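Local coordinates for CmeC (Campylobacter jejuni, PDB 4MT4), which forms a trimeric outer membrane channel that probably serves drug efflux, passing substrates out of the cell, at residues E11-L23 / I260-R272. Sequence-based numbering, arbitrary orientation.
Sequences EANYSIDNKLGAL and IPTGISSTILLQR
Thr262 meets the 11-23 segment with both its side chain and its backbone. Its hydroxyl OG1 donates to Asn18 O at 2.6 Å, approaching somewhat tilted from the carbonyl plane; a chi1 of 64° tucks OG1 back over its own main chain and turns it toward Asn18. The same OG1 is also hydrogen-bonded to Thr29 N. Thr262 O takes the N-H of Gly21 at 2.6 Å (N to O), a bent bond (135° at the hydrogen) although the donor lies in the carbonyl plane. Asn18 O belongs to the first and Gly21 N to the second of two overlapping type I turns, Asp17-Leu20 and Lys19-Ala22, so one threonine ties down a folded corner of an otherwise extended chain. Ala22 CB rests 3.7 Å from Thr262 CB, and Asn18 OD1 is buried here without a partner in the model. Gly263 CA comes within 3.3 Å of Asp17 O, a closeness that a residue without a side chain permits, and a water bridges Asp17 O to Ile264 N.

At the other end Tyr14 OH donates to Ser265 O (2.8 Å), and a water in the ring plane gives a proton to the same hydroxyl while accepting from Leu269 N. Ser265 OG takes the N-H of Thr267, an ST turn in the loop leading to helix 273-293, and donates to Gln271 OE1. In this outer membrane factor the N-terminal segment runs as an irregular strap over the helical barrel, at a subunit interface: Tyr245 OH and Asn241 OD1 of a neighbouring subunit hydrogen-bond Ser15 O and N.

Ile264 CG2 lies 4.0 Å from Tyr14 CD2, Ile268 CG2 approaches CZ obliquely, and Phe366 stacks edge-to-face with the tyrosine. Farther out, both methyls of Leu269 touch Ala12 CB.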
loop_
_atom_site.group_PDB
_atom_site.type_symbol
_atom_site.label_atom_id
_atom_site.label_comp_id
_atom_site.label_asym_id
_atom_site.label_seq_id
_atom_site.Cartn_x
_atom_site.Cartn_y
_atom_site.Cartn_z
ATOM N N GLU B 11 9.297 -15.479 25.773
ATOM C CA GLU B 11 10.685 -15.149 25.477
ATOM C C GLU B 11 11.089 -15.563 24.069
ATOM O O GLU B 11 10.642 -16.588 23.556
ATOM C CB GLU B 11 11.621 -15.814 26.487
ATOM C CG GLU B 11 11.461 -15.327 27.911
ATOM C CD GLU B 11 12.556 -15.850 28.817
ATOM O OE1 GLU B 11 13.729 -15.854 28.388
ATOM O OE2 GLU B 11 12.243 -16.266 29.952
ATOM N N ALA B 12 11.939 -14.751 23.449
ATOM C CA ALA B 12 12.542 -15.101 22.174
ATOM C C ALA B 12 13.793 -15.931 22.426
ATOM O O ALA B 12 14.792 -15.425 22.935
ATOM C CB ALA B 12 12.871 -13.854 21.373
ATOM N N ASN B 13 13.727 -17.211 22.076
ATOM C CA ASN B 13 14.831 -18.131 22.314
ATOM C C ASN B 13 15.603 -18.445 21.040
ATOM O O ASN B 13 15.055 -18.993 20.086
ATOM C CB ASN B 13 14.315 -19.425 22.944
ATOM C CG ASN B 13 13.667 -19.196 24.297
ATOM O OD1 ASN B 13 12.549 -19.645 24.550
ATOM N ND2 ASN B 13 14.367 -18.484 25.174
ATOM N N TYR B 14 16.882 -18.090 21.035
ATOM C CA TYR B 14 17.739 -18.314 19.877
ATOM C C TYR B 14 19.198 -18.452 20.300
ATOM O O TYR B 14 19.591 -17.980 21.368
ATOM C CB TYR B 14 17.584 -17.174 18.864
ATOM C CG TYR B 14 17.901 -15.802 19.422
ATOM C CD1 TYR B 14 16.921 -15.043 20.052
ATOM C CD2 TYR B 14 19.177 -15.263 19.314
ATOM C CE1 TYR B 14 17.204 -13.790 20.562
ATOM C CE2 TYR B 14 19.470 -14.013 19.822
ATOM C CZ TYR B 14 18.479 -13.280 20.445
ATOM O OH TYR B 14 18.763 -12.031 20.952
ATOM N N SER B 15 19.995 -19.109 19.465
ATOM C CA SER B 15 21.412 -19.293 19.748
ATOM C C SER B 15 22.246 -18.241 19.028
ATOM O O SER B 15 21.906 -17.821 17.924
ATOM C CB SER B 15 21.864 -20.695 19.335
ATOM O OG SER B 15 21.059 -21.690 19.942
ATOM N N ILE B 16 23.335 -17.813 19.659
ATOM C CA ILE B 16 24.235 -16.844 19.042
ATOM C C ILE B 16 25.377 -17.551 18.318
ATOM O O ILE B 16 25.843 -18.607 18.750
ATOM C CB ILE B 16 24.815 -15.857 20.080
ATOM C CG1 ILE B 16 25.631 -16.600 21.139
ATOM C CG2 ILE B 16 23.702 -15.045 20.729
ATOM C CD1 ILE B 16 26.254 -15.692 22.172
ATOM N N ASP B 17 25.823 -16.963 17.213
ATOM C CA ASP B 17 26.878 -17.558 16.398
ATOM C C ASP B 17 27.528 -16.501 15.513
ATOM O O ASP B 17 26.924 -16.035 14.548
ATOM C CB ASP B 17 26.318 -18.698 15.544
ATOM C CG ASP B 17 27.344 -19.268 14.585
ATOM O OD1 ASP B 17 28.535 -19.337 14.953
ATOM O OD2 ASP B 17 26.956 -19.649 13.461
ATOM N N ASN B 18 28.764 -16.140 15.841
ATOM C CA ASN B 18 29.453 -15.040 15.174
ATOM C C ASN B 18 30.163 -15.445 13.888
ATOM O O ASN B 18 30.912 -14.659 13.306
ATOM C CB ASN B 18 30.455 -14.405 16.134
ATOM C CG ASN B 18 29.782 -13.741 17.315
ATOM O OD1 ASN B 18 29.283 -12.622 17.206
ATOM N ND2 ASN B 18 29.761 -14.427 18.451
ATOM N N LYS B 19 29.922 -16.674 13.449
ATOM C CA LYS B 19 30.509 -17.178 12.213
ATOM C C LYS B 19 29.518 -17.099 11.061
ATOM O O LYS B 19 29.861 -17.358 9.910
ATOM C CB LYS B 19 30.985 -18.618 12.400
ATOM C CG LYS B 19 32.157 -18.731 13.350
ATOM C CD LYS B 19 33.332 -17.912 12.847
ATOM C CE LYS B 19 34.131 -18.647 11.782
ATOM N NZ LYS B 19 35.378 -17.905 11.434
ATOM N N LEU B 20 28.286 -16.724 11.387
ATOM C CA LEU B 20 27.204 -16.696 10.411
ATOM C C LEU B 20 27.469 -15.688 9.297
ATOM O O LEU B 20 27.144 -15.935 8.137
ATOM C CB LEU B 20 25.876 -16.380 11.102
ATOM C CG LEU B 20 24.641 -16.305 10.200
ATOM C CD1 LEU B 20 24.464 -17.597 9.417
ATOM C CD2 LEU B 20 23.398 -15.995 11.018
ATOM N N GLY B 21 28.063 -14.555 9.655
ATOM C CA GLY B 21 28.378 -13.524 8.683
ATOM C C GLY B 21 29.858 -13.203 8.626
ATOM O O GLY B 21 30.250 -12.094 8.267
ATOM N N ALA B 22 30.686 -14.177 8.984
ATOM C CA ALA B 22 32.131 -13.985 8.974
ATOM C C ALA B 22 32.823 -15.009 8.083
ATOM O O ALA B 22 32.541 -16.203 8.160
ATOM C CB ALA B 22 32.681 -14.057 10.390
ATOM N N LEU B 23 33.726 -14.532 7.232
ATOM C CA LEU B 23 34.529 -15.420 6.403
ATOM C C LEU B 23 35.573 -16.125 7.261
ATOM O O LEU B 23 35.903 -15.663 8.352
ATOM C CB LEU B 23 35.197 -14.645 5.263
ATOM C CG LEU B 23 34.249 -14.074 4.205
ATOM C CD1 LEU B 23 35.017 -13.289 3.155
ATOM C CD2 LEU B 23 33.434 -15.183 3.556
ATOM N N ILE B 260 31.332 -4.158 11.996
ATOM C CA ILE B 260 29.925 -4.532 12.023
ATOM C C ILE B 260 29.765 -5.964 12.529
ATOM O O ILE B 260 30.681 -6.775 12.392
ATOM C CB ILE B 260 29.276 -4.399 10.627
ATOM C CG1 ILE B 260 29.969 -5.321 9.624
ATOM C CG2 ILE B 260 29.317 -2.954 10.154
ATOM C CD1 ILE B 260 29.352 -5.287 8.244
ATOM N N PRO B 261 28.604 -6.275 13.131
ATOM C CA PRO B 261 28.337 -7.627 13.635
ATOM C C PRO B 261 28.450 -8.704 12.559
ATOM O O PRO B 261 28.157 -8.449 11.391
ATOM C CB PRO B 261 26.897 -7.528 14.149
ATOM C CG PRO B 261 26.728 -6.098 14.502
ATOM C CD PRO B 261 27.525 -5.336 13.484
ATOM N N THR B 262 28.881 -9.895 12.964
ATOM C CA THR B 262 28.968 -11.035 12.061
ATOM C C THR B 262 28.030 -12.138 12.531
ATOM O O THR B 262 27.887 -13.173 11.881
ATOM C CB THR B 262 30.403 -11.585 11.976
ATOM O OG1 THR B 262 30.804 -12.086 13.257
ATOM C CG2 THR B 262 31.370 -10.495 11.535
ATOM N N GLY B 263 27.398 -11.903 13.675
ATOM C CA GLY B 263 26.427 -12.823 14.236
ATOM C C GLY B 263 25.312 -12.043 14.905
ATOM O O GLY B 263 25.453 -10.845 15.150
ATOM N N ILE B 264 24.202 -12.711 15.200
ATOM C CA ILE B 264 23.064 -12.027 15.800
ATOM C C ILE B 264 23.375 -11.632 17.244
ATOM O O ILE B 264 24.078 -12.343 17.963
ATOM C CB ILE B 264 21.785 -12.897 15.743
ATOM C CG1 ILE B 264 20.556 -12.075 16.145
ATOM C CG2 ILE B 264 21.929 -14.150 16.599
ATOM C CD1 ILE B 264 19.245 -12.726 15.790
ATOM N N SER B 265 22.866 -10.474 17.654
ATOM C CA SER B 265 23.103 -9.965 18.999
ATOM C C SER B 265 22.244 -10.689 20.028
ATOM O O SER B 265 21.187 -11.228 19.701
ATOM C CB SER B 265 22.829 -8.462 19.052
ATOM O OG SER B 265 22.954 -7.967 20.371
ATOM N N SER B 266 22.702 -10.695 21.276
ATOM C CA SER B 266 21.964 -11.338 22.357
ATOM C C SER B 266 20.864 -10.422 22.878
ATOM O O SER B 266 19.996 -10.845 23.643
ATOM C CB SER B 266 22.907 -11.731 23.494
ATOM O OG SER B 266 23.495 -10.587 24.086
ATOM N N THR B 267 20.910 -9.162 22.455
ATOM C CA THR B 267 19.918 -8.169 22.848
ATOM C C THR B 267 19.277 -7.515 21.627
ATOM O O THR B 267 19.033 -6.310 21.615
ATOM C CB THR B 267 20.539 -7.068 23.729
ATOM O OG1 THR B 267 21.620 -6.446 23.026
ATOM C CG2 THR B 267 21.061 -7.652 25.033
ATOM N N ILE B 268 19.003 -8.317 20.604
ATOM C CA ILE B 268 18.470 -7.811 19.343
ATOM C C ILE B 268 17.062 -7.233 19.513
ATOM O O ILE B 268 16.643 -6.353 18.757
ATOM C CB ILE B 268 18.454 -8.920 18.263
ATOM C CG1 ILE B 268 18.103 -8.341 16.892
ATOM C CG2 ILE B 268 17.497 -10.038 18.647
ATOM C CD1 ILE B 268 19.067 -7.282 16.416
ATOM N N LEU B 269 16.341 -7.718 20.519
ATOM C CA LEU B 269 14.990 -7.242 20.788
ATOM C C LEU B 269 15.011 -5.809 21.301
ATOM O O LEU B 269 14.059 -5.053 21.104
ATOM C CB LEU B 269 14.290 -8.152 21.799
ATOM C CG LEU B 269 13.367 -9.244 21.252
ATOM C CD1 LEU B 269 14.112 -10.187 20.319
ATOM C CD2 LEU B 269 12.733 -10.010 22.400
ATOM N N LEU B 270 16.108 -5.438 21.956
ATOM C CA LEU B 270 16.247 -4.105 22.526
ATOM C C LEU B 270 16.990 -3.155 21.593
ATOM O O LEU B 270 17.208 -1.994 21.932
ATOM C CB LEU B 270 16.977 -4.175 23.869
ATOM C CG LEU B 270 16.369 -5.072 24.948
ATOM C CD1 LEU B 270 17.270 -5.111 26.173
ATOM C CD2 LEU B 270 14.972 -4.600 25.318
ATOM N N GLN B 271 17.378 -3.646 20.420
ATOM C CA GLN B 271 18.210 -2.857 19.518
ATOM C C GLN B 271 17.531 -2.502 18.197
ATOM O O GLN B 271 18.056 -1.703 17.424
ATOM C CB GLN B 271 19.519 -3.597 19.246
ATOM C CG GLN B 271 20.451 -3.628 20.445
ATOM C CD GLN B 271 21.632 -4.548 20.241
ATOM O OE1 GLN B 271 21.530 -5.565 19.556
ATOM N NE2 GLN B 271 22.765 -4.196 20.835
ATOM N N ARG B 272 16.368 -3.090 17.941
ATOM C CA ARG B 272 15.593 -2.746 16.752
ATOM C C ARG B 272 14.351 -1.935 17.119
ATOM O O ARG B 272 13.520 -2.387 17.906
ATOM C CB ARG B 272 15.190 -4.003 15.980
ATOM C CG ARG B 272 16.317 -4.634 15.171
ATOM C CD ARG B 272 15.807 -5.797 14.330
ATOM N NE ARG B 272 14.780 -5.373 13.382
ATOM C CZ ARG B 272 14.858 -5.541 12.067
ATOM N NH1 ARG B 272 15.916 -6.139 11.536
ATOM N NH2 ARG B 272 13.877 -5.119 11.282
HETATM O O HOH W 1 16.916 -10.321 22.065
HETATM O O HOH W 2 24.188 -15.300 14.419
HETATM O O HOH W 3 28.975 -8.873 8.727
#